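Local coordinates for protein sialidase B (PDB 4XJW) that cleaves terminal sialic acid residues from oligosaccharides, glycoproteins and glycolipids as an exo-alpha-sialidase of glycosyl hydrolase family 33, at residues F260-R272 with Q383-E395. The protein carries 1 engineered substitution. Sequence-based numbering, arbitrary orientation.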
# COMPACT_ATOMS: atom_id res chain seq x y z
N PHE A 260 -5.36 16.82 -4.72
CA PHE A 260 -6.32 17.48 -5.59
C PHE A 260 -7.66 17.51 -4.88
O PHE A 260 -7.94 16.67 -4.02
CB PHE A 260 -6.51 16.69 -6.89
CG PHE A 260 -5.42 16.90 -7.90
CD1 PHE A 260 -5.03 18.18 -8.28
CD2 PHE A 260 -4.79 15.81 -8.49
CE1 PHE A 260 -4.04 18.36 -9.24
CE2 PHE A 260 -3.80 15.99 -9.44
CZ PHE A 260 -3.42 17.27 -9.81
N ASN A 261 -8.50 18.48 -5.25
CA ASN A 261 -9.76 18.68 -4.55
C ASN A 261 -10.98 18.61 -5.45
O ASN A 261 -12.09 18.99 -5.04
CB ASN A 261 -9.73 19.99 -3.77
CG ASN A 261 -8.81 19.91 -2.57
OD1 ASN A 261 -8.83 18.93 -1.82
ND2 ASN A 261 -7.98 20.92 -2.40
N ASP A 262 -10.78 18.11 -6.67
CA ASP A 262 -11.89 17.92 -7.59
C ASP A 262 -12.89 16.87 -7.09
O ASP A 262 -14.09 16.95 -7.38
CB ASP A 262 -11.40 17.60 -9.02
CG ASP A 262 -10.35 16.49 -9.08
OD1 ASP A 262 -9.46 16.43 -8.19
OD2 ASP A 262 -10.38 15.71 -10.06
N TYR A 263 -12.40 15.89 -6.33
CA TYR A 263 -13.25 14.94 -5.63
C TYR A 263 -13.04 15.03 -4.12
O TYR A 263 -11.92 15.28 -3.66
CB TYR A 263 -12.97 13.52 -6.11
CG TYR A 263 -13.68 13.15 -7.38
CD1 TYR A 263 -13.44 13.86 -8.56
CD2 TYR A 263 -14.58 12.10 -7.42
CE1 TYR A 263 -14.08 13.53 -9.74
CE2 TYR A 263 -15.23 11.75 -8.61
CZ TYR A 263 -14.98 12.48 -9.76
OH TYR A 263 -15.62 12.16 -10.94
N GLU A 264 -14.12 14.85 -3.37
CA GLU A 264 -14.08 14.84 -1.90
C GLU A 264 -13.19 13.72 -1.36
O GLU A 264 -13.12 12.64 -1.94
CB GLU A 264 -15.51 14.70 -1.35
CG GLU A 264 -15.62 14.66 0.18
CD GLU A 264 -16.99 14.19 0.68
OE1 GLU A 264 -17.80 13.69 -0.12
OE2 GLU A 264 -17.25 14.33 1.89
N GLU A 265 -12.51 13.97 -0.25
CA GLU A 265 -11.79 12.92 0.45
C GLU A 265 -12.79 12.09 1.25
O GLU A 265 -13.21 12.50 2.34
CB GLU A 265 -10.73 13.53 1.38
CG GLU A 265 -9.63 14.30 0.64
CD GLU A 265 -9.16 15.52 1.42
OE1 GLU A 265 -9.52 15.65 2.62
OE2 GLU A 265 -8.44 16.36 0.84
N GLN A 266 -13.18 10.94 0.71
CA GLN A 266 -14.19 10.10 1.33
C GLN A 266 -13.62 8.78 1.79
O GLN A 266 -12.90 8.11 1.04
CB GLN A 266 -15.30 9.77 0.33
CG GLN A 266 -16.31 10.85 0.08
CD GLN A 266 -17.24 10.48 -1.04
OE1 GLN A 266 -16.98 10.80 -2.20
NE2 GLN A 266 -18.32 9.77 -0.72
N LEU A 267 -13.99 8.39 3.01
CA LEU A 267 -13.67 7.08 3.55
C LEU A 267 -14.77 6.13 3.07
O LEU A 267 -15.87 6.11 3.63
CB LEU A 267 -13.61 7.17 5.08
CG LEU A 267 -12.89 6.10 5.90
CD1 LEU A 267 -11.41 6.11 5.61
CD2 LEU A 267 -13.13 6.31 7.40
N VAL A 268 -14.49 5.37 2.02
CA VAL A 268 -15.51 4.53 1.39
C VAL A 268 -15.14 3.07 1.53
O VAL A 268 -13.97 2.69 1.34
CB VAL A 268 -15.66 4.85 -0.11
CG1 VAL A 268 -16.83 4.09 -0.72
CG2 VAL A 268 -15.83 6.35 -0.32
N TYR A 269 -16.11 2.24 1.88
CA TYR A 269 -15.95 0.81 1.78
C TYR A 269 -16.11 0.41 0.32
O TYR A 269 -17.22 0.44 -0.22
CB TYR A 269 -17.00 0.08 2.63
CG TYR A 269 -17.00 -1.40 2.36
CD1 TYR A 269 -16.06 -2.23 2.97
CD2 TYR A 269 -17.91 -1.97 1.47
CE1 TYR A 269 -16.03 -3.59 2.69
CE2 TYR A 269 -17.89 -3.32 1.20
CZ TYR A 269 -16.95 -4.13 1.82
OH TYR A 269 -16.95 -5.48 1.55
N TRP A 270 -15.02 0.04 -0.33
CA TRP A 270 -15.07 -0.34 -1.73
C TRP A 270 -15.51 -1.80 -1.83
O TRP A 270 -14.99 -2.66 -1.12
CB TRP A 270 -13.71 -0.14 -2.40
CG TRP A 270 -13.84 0.42 -3.78
CD1 TRP A 270 -13.64 -0.24 -4.97
CD2 TRP A 270 -14.27 1.73 -4.12
NE1 TRP A 270 -13.88 0.60 -6.02
CE2 TRP A 270 -14.27 1.82 -5.52
CE3 TRP A 270 -14.62 2.86 -3.36
CZ2 TRP A 270 -14.63 3.01 -6.19
CZ3 TRP A 270 -14.97 4.02 -4.02
CH2 TRP A 270 -14.98 4.08 -5.42
N PRO A 271 -16.46 -2.09 -2.73
CA PRO A 271 -17.00 -3.45 -2.84
C PRO A 271 -15.95 -4.49 -3.25
O PRO A 271 -15.09 -4.21 -4.10
CB PRO A 271 -18.11 -3.31 -3.90
CG PRO A 271 -17.74 -2.07 -4.68
CD PRO A 271 -17.08 -1.15 -3.68
N ARG A 272 -16.04 -5.67 -2.63
CA ARG A 272 -15.10 -6.77 -2.88
C ARG A 272 -15.74 -7.94 -3.64
O ARG A 272 -15.09 -8.94 -3.90
CB ARG A 272 -14.50 -7.25 -1.56
CG ARG A 272 -13.97 -6.13 -0.65
CD ARG A 272 -12.99 -6.64 0.43
NE ARG A 272 -11.79 -7.12 -0.24
CZ ARG A 272 -11.54 -8.41 -0.47
NH1 ARG A 272 -12.35 -9.34 0.00
NH2 ARG A 272 -10.46 -8.77 -1.15
N GLN A 383 -17.31 20.36 -6.86
CA GLN A 383 -16.67 19.12 -6.44
C GLN A 383 -17.58 17.90 -6.66
O GLN A 383 -18.81 18.02 -6.68
CB GLN A 383 -16.25 19.24 -4.98
CG GLN A 383 -15.33 18.13 -4.46
CD GLN A 383 -15.02 18.27 -2.98
OE1 GLN A 383 -15.90 18.08 -2.13
NE2 GLN A 383 -13.78 18.61 -2.66
N TYR A 384 -16.97 16.73 -6.83
CA TYR A 384 -17.70 15.47 -6.93
C TYR A 384 -17.56 14.64 -5.66
O TYR A 384 -16.55 14.73 -4.96
CB TYR A 384 -17.17 14.62 -8.08
CG TYR A 384 -17.42 15.17 -9.47
CD1 TYR A 384 -16.54 16.07 -10.05
CD2 TYR A 384 -18.53 14.76 -10.21
CE1 TYR A 384 -16.76 16.56 -11.33
CE2 TYR A 384 -18.75 15.24 -11.49
CZ TYR A 384 -17.86 16.14 -12.04
OH TYR A 384 -18.08 16.62 -13.31
N SER A 385 -18.56 13.80 -5.41
CA SER A 385 -18.49 12.77 -4.38
C SER A 385 -18.88 11.46 -5.03
O SER A 385 -19.50 11.45 -6.10
CB SER A 385 -19.46 13.09 -3.24
OG SER A 385 -18.98 14.12 -2.40
N VAL A 386 -18.53 10.34 -4.41
CA VAL A 386 -18.90 9.03 -4.95
C VAL A 386 -19.78 8.23 -3.99
O VAL A 386 -19.69 8.39 -2.78
CB VAL A 386 -17.66 8.20 -5.35
CG1 VAL A 386 -16.78 8.99 -6.29
CG2 VAL A 386 -16.88 7.76 -4.12
N ASP A 387 -20.62 7.36 -4.53
CA ASP A 387 -21.43 6.47 -3.69
C ASP A 387 -21.86 5.23 -4.47
O ASP A 387 -21.79 5.20 -5.70
CB ASP A 387 -22.67 7.20 -3.16
CG ASP A 387 -23.72 7.40 -4.23
OD1 ASP A 387 -24.55 6.48 -4.43
OD2 ASP A 387 -23.72 8.47 -4.87
N PHE A 388 -22.29 4.22 -3.73
CA PHE A 388 -22.80 2.98 -4.31
C PHE A 388 -24.26 2.79 -3.90
O PHE A 388 -24.76 1.67 -3.92
CB PHE A 388 -21.98 1.79 -3.83
CG PHE A 388 -20.62 1.68 -4.45
CD1 PHE A 388 -20.44 0.99 -5.64
CD2 PHE A 388 -19.52 2.27 -3.85
CE1 PHE A 388 -19.18 0.88 -6.23
CE2 PHE A 388 -18.26 2.17 -4.43
CZ PHE A 388 -18.10 1.48 -5.62
N ASP A 389 -24.93 3.88 -3.52
CA ASP A 389 -26.31 3.80 -3.03
C ASP A 389 -27.30 3.20 -4.05
O ASP A 389 -28.32 2.63 -3.66
CB ASP A 389 -26.80 5.17 -2.57
CG ASP A 389 -26.02 5.70 -1.38
OD1 ASP A 389 -25.18 4.95 -0.84
OD2 ASP A 389 -26.27 6.86 -0.98
N SER A 390 -26.99 3.33 -5.33
CA SER A 390 -27.87 2.81 -6.38
C SER A 390 -27.52 1.37 -6.76
O SER A 390 -28.20 0.76 -7.58
CB SER A 390 -27.83 3.69 -7.62
OG SER A 390 -26.61 3.54 -8.33
N GLY A 391 -26.45 0.84 -6.16
CA GLY A 391 -26.01 -0.51 -6.46
C GLY A 391 -24.85 -0.56 -7.44
O GLY A 391 -24.29 -1.62 -7.71
N SER A 392 -24.50 0.60 -7.98
CA SER A 392 -23.32 0.74 -8.82
C SER A 392 -22.61 2.04 -8.45
O SER A 392 -23.19 2.88 -7.75
CB SER A 392 -23.70 0.73 -10.31
OG SER A 392 -24.49 1.85 -10.66
N LEU A 393 -21.37 2.20 -8.87
CA LEU A 393 -20.64 3.43 -8.58
C LEU A 393 -21.24 4.61 -9.32
O LEU A 393 -21.46 4.57 -10.53
CB LEU A 393 -19.16 3.28 -8.94
CG LEU A 393 -18.32 4.56 -8.86
CD1 LEU A 393 -18.24 5.04 -7.43
CD2 LEU A 393 -16.94 4.35 -9.46
N ARG A 394 -21.52 5.68 -8.57
CA ARG A 394 -22.00 6.92 -9.14
C ARG A 394 -21.07 8.04 -8.69
O ARG A 394 -20.70 8.10 -7.52
CB ARG A 394 -23.43 7.19 -8.68
CG ARG A 394 -23.98 8.54 -9.12
CD ARG A 394 -25.45 8.67 -8.73
NE ARG A 394 -25.69 8.16 -7.38
CZ ARG A 394 -26.89 7.92 -6.87
NH1 ARG A 394 -27.98 8.15 -7.59
NH2 ARG A 394 -27.01 7.46 -5.64
N GLU A 395 -20.69 8.89 -9.63
CA GLU A 395 -19.84 10.03 -9.34
C GLU A 395 -20.66 11.27 -9.65
O GLU A 395 -21.06 11.49 -10.80
CB GLU A 395 -18.58 9.97 -10.21
CG GLU A 395 -17.86 8.63 -10.06
CD GLU A 395 -16.59 8.51 -10.88
OE1 GLU A 395 -15.95 9.54 -11.17
OE2 GLU A 395 -16.24 7.36 -11.24
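The Tyr263 ring lies flat against Tyr384, whose CB stands over its centre, 3.4 Å from the ring centroid, in a CH-pi contact. The two rings are near parallel (17° apart) but slid so far that they barely overlap, while Val386 CG1 meets the Tyr263 rim in plane. At the far end Tyr263 OH donates to Glu395 OE1 at 2.7 Å, on the anti lone pair; Glu395 OE2 is held in turn by the backbone of Ser282. Tyr384 OH bonds instead to Asp410. Between the backbones, Tyr384 N bonds to Asp262 O and Glu264 N to Tyr384 O, a single beta bridge centred on Tyr263 and Tyr384. The long loop between strands 255-256 and 286-294 thus runs along one edge of strand 377-387, which belongs to the antiparallel sheet of the domain inserted into the catalytic beta-propeller and here hairpins through a type I turn, Phe388 to Gly391, into strand 394-398.

Past the bridge the loop backbone draws away, and side chains take over the pairing. Gln266, extended beyond CG (chi2 173°), turns its amide to the strand as a peptide would: OE1 accepts from Val386 N at 2.7 Å, and NE2 donates to Val386 O at 2.8 Å. Ser385 OG donates to Glu264 OE1, 2.6 Å away, and is also bonded to Asn398, as is Gln383 OE1. On the other side of the bridge, Gln383 NE2 donates to Asn261 O. Beyond Gln266 the packing is apolar. Phe388 points its edge at the face of the Trp270 six-membered ring (planes at 85°, centroids 4.9 Å apart), and Pro271 CD sits over a face of Phe388, 3.4 Å from its CZ. Leu393 CD1 touches Trp270 CH2, and Trp270 NE1 is tied to Ser279 O.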